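Local coordinates for uncharacterized protein (Vibrio parahaemolyticus, PDB 1ZBP) that is of unknown function but belongs to the ImpE family, pairing a helical N-terminal half with a beta-rich C-terminal part, at residues D147-T161 and G202-E214. Residues are numbered along the deposited sequence; the frame is centred on the assembly and turned at random.
Sequences DIDDRLGGYIELFST and GEGHMPMTYVDSE
With CG anti to the backbone N in D147 (chi1 -167°) and CG of Y210 anti to its own carbonyl carbon, carboxylate and phenol approach from opposite directions, and Y210 OH donates to D147 OD1 at 2.6 Å. The motif on the acceptor side is an Asx turn: OD1 also accepts from D149 N, on its anti side, while the tyrosine uses the syn lone pair. Two bonds thus grip this buried oxygen. D149 slides past the Y210 ring, its OD1 above one face toward the rim, and L152 CD2 meets the ring edge.

Farther along, F159 and H205 form a single antiparallel hydrogen-bonded bridge, F159 N to H205 O at 2.6 Å and H205 N to F159 O at 3.1 Å. The axes of the two strand segments lie 120° apart, consistent with pairing limited to this one bridge, which links edge strands of two sheets, 155-159 and 202-207. P207 CD sits 4.1 Å from the F159 ring centroid, only 10° off the normal, a CH-pi contact, and W189 meets that ring edge-to-face. E157 lies across P207, its carboxylate in salt bridges with R81 and K241 and hydrogen-bonded to Y165 OH. CE of selenomethionine M206 packs 3.4 Å from I156 CB, the side chains crossing at about a right angle. Beyond Y210, in the type I turn from Y210 to S213, D212 forms a salt bridge with R151 in which NH2 donates to OD2 at 3.0 Å, on its syn lone pair, with OD2 tilted out of the guanidinium plane.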
loop_
_atom_site.group_PDB
_atom_site.type_symbol
_atom_site.label_atom_id
_atom_site.label_comp_id
_atom_site.label_asym_id
_atom_site.label_seq_id
_atom_site.Cartn_x
_atom_site.Cartn_y
_atom_site.Cartn_z
ATOM N N ASP A 147 3.691 1.827 12.166
ATOM C CA ASP A 147 4.038 2.665 11.010
ATOM C C ASP A 147 4.222 4.104 11.523
ATOM O O ASP A 147 3.464 4.555 12.379
ATOM C CB ASP A 147 2.919 2.627 9.964
ATOM C CG ASP A 147 3.337 3.217 8.622
ATOM O OD1 ASP A 147 3.861 4.351 8.588
ATOM O OD2 ASP A 147 3.137 2.543 7.590
ATOM N N ILE A 148 5.226 4.817 11.016
ATOM C CA ILE A 148 5.472 6.191 11.467
ATOM C C ILE A 148 4.277 7.092 11.141
ATOM O O ILE A 148 3.889 7.943 11.948
ATOM C CB ILE A 148 6.773 6.770 10.842
ATOM C CG1 ILE A 148 7.994 6.050 11.430
ATOM C CG2 ILE A 148 6.871 8.284 11.123
ATOM C CD1 ILE A 148 9.328 6.461 10.787
ATOM N N ASP A 149 3.708 6.886 9.956
ATOM C CA ASP A 149 2.524 7.591 9.460
ATOM C C ASP A 149 1.444 7.579 10.550
ATOM O O ASP A 149 1.238 6.551 11.202
ATOM C CB ASP A 149 1.999 6.845 8.232
ATOM C CG ASP A 149 0.894 7.587 7.513
ATOM O OD1 ASP A 149 1.199 8.480 6.698
ATOM O OD2 ASP A 149 -0.282 7.276 7.772
ATOM N N ASP A 150 0.743 8.695 10.750
ATOM C CA ASP A 150 -0.306 8.749 11.784
ATOM C C ASP A 150 -1.667 8.241 11.330
ATOM O O ASP A 150 -2.551 8.008 12.156
ATOM C CB ASP A 150 -0.452 10.167 12.324
ATOM C CG ASP A 150 0.634 10.517 13.298
ATOM O OD1 ASP A 150 1.056 11.696 13.308
ATOM O OD2 ASP A 150 1.063 9.616 14.062
ATOM N N ARG A 151 -1.837 8.077 10.023
ATOM C CA ARG A 151 -3.090 7.565 9.484
ATOM C C ARG A 151 -3.098 6.035 9.640
ATOM O O ARG A 151 -4.071 5.447 10.137
ATOM C CB ARG A 151 -3.232 7.958 8.004
ATOM C CG ARG A 151 -4.134 7.037 7.183
ATOM C CD ARG A 151 -5.471 7.683 6.892
ATOM N NE ARG A 151 -5.283 8.969 6.232
ATOM C CZ ARG A 151 -4.672 9.117 5.067
ATOM N NH1 ARG A 151 -4.208 8.051 4.440
ATOM N NH2 ARG A 151 -4.495 10.321 4.546
ATOM N N LEU A 152 -2.007 5.395 9.226
ATOM C CA LEU A 152 -1.893 3.938 9.315
ATOM C C LEU A 152 -1.659 3.437 10.741
ATOM O O LEU A 152 -2.217 2.416 11.135
ATOM C CB LEU A 152 -0.771 3.449 8.385
ATOM C CG LEU A 152 -1.167 2.962 6.984
ATOM C CD1 LEU A 152 -2.468 3.609 6.523
ATOM C CD2 LEU A 152 -0.022 3.230 6.025
ATOM N N GLY A 153 -0.835 4.154 11.502
ATOM C CA GLY A 153 -0.545 3.783 12.882
ATOM C C GLY A 153 -0.133 2.343 13.125
ATOM O O GLY A 153 0.937 1.916 12.702
ATOM N N GLY A 154 -0.973 1.583 13.816
ATOM C CA GLY A 154 -0.629 0.197 14.072
ATOM C C GLY A 154 -1.265 -0.729 13.056
ATOM O O GLY A 154 -1.594 -1.870 13.381
ATOM N N TYR A 155 -1.449 -0.249 11.829
ATOM C CA TYR A 155 -2.081 -1.057 10.780
ATOM C C TYR A 155 -1.211 -1.259 9.543
ATOM O O TYR A 155 -0.359 -0.436 9.235
ATOM C CB TYR A 155 -3.383 -0.396 10.306
ATOM C CG TYR A 155 -4.524 -0.468 11.283
ATOM C CD1 TYR A 155 -5.514 -1.438 11.151
ATOM C CD2 TYR A 155 -4.615 0.431 12.354
ATOM C CE1 TYR A 155 -6.560 -1.513 12.052
ATOM C CE2 TYR A 155 -5.663 0.357 13.260
ATOM C CZ TYR A 155 -6.632 -0.617 13.105
ATOM O OH TYR A 155 -7.667 -0.709 14.019
ATOM N N ILE A 156 -1.411 -2.374 8.851
ATOM C CA ILE A 156 -0.704 -2.601 7.605
ATOM C C ILE A 156 -1.828 -2.672 6.587
ATOM O O ILE A 156 -3.007 -2.866 6.949
ATOM C CB ILE A 156 0.100 -3.925 7.551
ATOM C CG1 ILE A 156 -0.800 -5.110 7.897
ATOM C CG2 ILE A 156 1.330 -3.834 8.434
ATOM C CD1 ILE A 156 -0.231 -6.435 7.441
ATOM N N GLU A 157 -1.472 -2.497 5.321
ATOM C CA GLU A 157 -2.459 -2.524 4.247
ATOM C C GLU A 157 -2.247 -3.753 3.352
ATOM O O GLU A 157 -1.121 -4.211 3.138
ATOM C CB GLU A 157 -2.343 -1.255 3.405
ATOM C CG GLU A 157 -2.411 0.055 4.202
ATOM C CD GLU A 157 -2.441 1.293 3.297
ATOM O OE1 GLU A 157 -3.518 1.882 3.091
ATOM O OE2 GLU A 157 -1.379 1.700 2.789
ATOM N N LEU A 158 -3.333 -4.303 2.838
ATOM C CA LEU A 158 -3.229 -5.467 1.979
ATOM C C LEU A 158 -4.245 -5.350 0.884
ATOM O O LEU A 158 -5.322 -4.817 1.091
ATOM C CB LEU A 158 -3.485 -6.758 2.771
ATOM C CG LEU A 158 -2.469 -7.180 3.846
ATOM C CD1 LEU A 158 -3.076 -8.252 4.745
ATOM C CD2 LEU A 158 -1.192 -7.696 3.176
ATOM N N PHE A 159 -3.880 -5.830 -0.296
ATOM C CA PHE A 159 -4.788 -5.857 -1.428
ATOM C C PHE A 159 -5.012 -7.361 -1.622
ATOM O O PHE A 159 -4.100 -8.069 -2.016
ATOM C CB PHE A 159 -4.136 -5.248 -2.674
ATOM C CG PHE A 159 -3.925 -3.760 -2.590
ATOM C CD1 PHE A 159 -4.634 -2.986 -1.673
ATOM C CD2 PHE A 159 -3.064 -3.126 -3.465
ATOM C CE1 PHE A 159 -4.489 -1.607 -1.629
ATOM C CE2 PHE A 159 -2.910 -1.741 -3.431
ATOM C CZ PHE A 159 -3.629 -0.976 -2.506
ATOM N N SER A 160 -6.209 -7.850 -1.321
ATOM C CA SER A 160 -6.502 -9.272 -1.461
ATOM C C SER A 160 -6.689 -9.672 -2.918
ATOM O O SER A 160 -6.944 -8.825 -3.784
ATOM C CB SER A 160 -7.764 -9.633 -0.689
ATOM O OG SER A 160 -8.889 -9.013 -1.255
ATOM N N THR A 161 -6.563 -10.969 -3.177
ATOM C CA THR A 161 -6.718 -11.514 -4.521
ATOM C C THR A 161 -8.077 -11.146 -5.109
ATOM O O THR A 161 -8.165 -10.722 -6.254
ATOM C CB THR A 161 -6.571 -13.058 -4.518
ATOM O OG1 THR A 161 -5.272 -13.428 -4.023
ATOM C CG2 THR A 161 -6.735 -13.608 -5.927
ATOM N N GLY A 202 -2.354 -16.871 4.320
ATOM C CA GLY A 202 -2.791 -16.390 3.027
ATOM C C GLY A 202 -1.745 -15.578 2.303
ATOM O O GLY A 202 -0.575 -15.568 2.681
ATOM N N GLU A 203 -2.173 -14.902 1.242
ATOM C CA GLU A 203 -1.274 -14.070 0.464
ATOM C C GLU A 203 -1.990 -12.935 -0.253
ATOM O O GLU A 203 -3.185 -13.004 -0.531
ATOM C CB GLU A 203 -0.517 -14.913 -0.555
ATOM C CG GLU A 203 -1.380 -15.758 -1.470
ATOM C CD GLU A 203 -0.538 -16.581 -2.432
ATOM O OE1 GLU A 203 0.613 -16.916 -2.064
ATOM O OE2 GLU A 203 -1.022 -16.900 -3.545
ATOM N N GLY A 204 -1.240 -11.882 -0.542
ATOM C CA GLY A 204 -1.798 -10.743 -1.234
ATOM C C GLY A 204 -0.682 -9.796 -1.603
ATOM O O GLY A 204 0.472 -10.210 -1.765
ATOM N N HIS A 205 -1.034 -8.522 -1.741
ATOM C CA HIS A 205 -0.073 -7.481 -2.071
ATOM C C HIS A 205 -0.225 -6.349 -1.069
ATOM O O HIS A 205 -1.336 -6.045 -0.616
ATOM C CB HIS A 205 -0.318 -6.948 -3.486
ATOM C CG HIS A 205 -0.011 -7.944 -4.556
ATOM N ND1 HIS A 205 1.044 -7.794 -5.429
ATOM C CD2 HIS A 205 -0.593 -9.128 -4.869
ATOM C CE1 HIS A 205 1.100 -8.844 -6.233
ATOM N NE2 HIS A 205 0.118 -9.668 -5.913
HETATM N N MSE A 206 0.906 -5.741 -0.729
HETATM C CA MSE A 206 0.958 -4.632 0.208
HETATM C C MSE A 206 1.448 -3.380 -0.511
HETATM O O MSE A 206 2.523 -3.392 -1.123
HETATM C CB MSE A 206 1.930 -4.953 1.344
HETATM C CG MSE A 206 2.093 -3.824 2.346
HETATM SE SE MSE A 206 3.195 -4.224 3.878
HETATM C CE MSE A 206 1.900 -5.136 4.997
ATOM N N PRO A 207 0.661 -2.295 -0.482
ATOM C CA PRO A 207 1.171 -1.111 -1.167
ATOM C C PRO A 207 2.415 -0.675 -0.379
ATOM O O PRO A 207 2.364 -0.501 0.833
ATOM C CB PRO A 207 -0.009 -0.126 -1.088
ATOM C CG PRO A 207 -0.728 -0.533 0.146
ATOM C CD PRO A 207 -0.683 -2.057 0.065
HETATM N N MSE A 208 3.532 -0.534 -1.084
HETATM C CA MSE A 208 4.822 -0.170 -0.506
HETATM C C MSE A 208 5.008 1.342 -0.319
HETATM O O MSE A 208 5.998 1.775 0.260
HETATM C CB MSE A 208 5.931 -0.727 -1.414
HETATM C CG MSE A 208 6.986 -1.582 -0.733
HETATM SE SE MSE A 208 6.312 -2.996 0.422
HETATM C CE MSE A 208 8.030 -3.466 1.226
ATOM N N THR A 209 4.052 2.135 -0.795
ATOM C CA THR A 209 4.133 3.595 -0.699
ATOM C C THR A 209 2.884 4.173 -0.028
ATOM O O THR A 209 1.839 3.546 -0.037
ATOM C CB THR A 209 4.270 4.213 -2.109
ATOM O OG1 THR A 209 4.654 5.588 -1.995
ATOM C CG2 THR A 209 2.958 4.131 -2.851
ATOM N N TYR A 210 2.986 5.360 0.561
ATOM C CA TYR A 210 1.822 5.963 1.201
ATOM C C TYR A 210 0.765 6.385 0.195
ATOM O O TYR A 210 1.074 6.646 -0.954
ATOM C CB TYR A 210 2.239 7.158 2.061
ATOM C CG TYR A 210 2.993 6.735 3.287
ATOM C CD1 TYR A 210 2.391 5.911 4.250
ATOM C CD2 TYR A 210 4.324 7.082 3.459
ATOM C CE1 TYR A 210 3.103 5.446 5.342
ATOM C CE2 TYR A 210 5.036 6.621 4.544
ATOM C CZ TYR A 210 4.425 5.808 5.478
ATOM O OH TYR A 210 5.150 5.378 6.557
ATOM N N VAL A 211 -0.484 6.468 0.645
ATOM C CA VAL A 211 -1.595 6.833 -0.227
ATOM C C VAL A 211 -1.546 8.277 -0.733
ATOM O O VAL A 211 -2.012 8.568 -1.838
ATOM C CB VAL A 211 -2.966 6.545 0.471
ATOM C CG1 VAL A 211 -3.232 7.553 1.582
ATOM C CG2 VAL A 211 -4.082 6.546 -0.554
ATOM N N ASP A 212 -0.960 9.173 0.051
ATOM C CA ASP A 212 -0.862 10.572 -0.352
ATOM C C ASP A 212 0.323 10.901 -1.266
ATOM O O ASP A 212 0.414 12.016 -1.773
ATOM C CB ASP A 212 -0.807 11.482 0.880
ATOM C CG ASP A 212 -2.134 11.572 1.595
ATOM O OD1 ASP A 212 -3.117 12.042 0.976
ATOM O OD2 ASP A 212 -2.209 11.171 2.779
ATOM N N SER A 213 1.226 9.951 -1.490
ATOM C CA SER A 213 2.383 10.229 -2.338
ATOM C C SER A 213 1.972 10.924 -3.641
ATOM O O SER A 213 1.079 10.455 -4.355
ATOM C CB SER A 213 3.182 8.942 -2.603
ATOM O OG SER A 213 2.351 7.864 -2.941
ATOM N N GLU A 214 2.632 12.050 -3.930
ATOM C CA GLU A 214 2.335 12.881 -5.108
ATOM C C GLU A 214 3.421 12.996 -6.196
ATOM O O GLU A 214 3.130 12.847 -7.383
ATOM C CB GLU A 214 1.943 14.293 -4.636
ATOM C CG GLU A 214 1.792 15.340 -5.743
ATOM C CD GLU A 214 0.740 14.969 -6.772
ATOM O OE1 GLU A 214 1.009 14.084 -7.619
ATOM O OE2 GLU A 214 -0.366 15.559 -6.728
#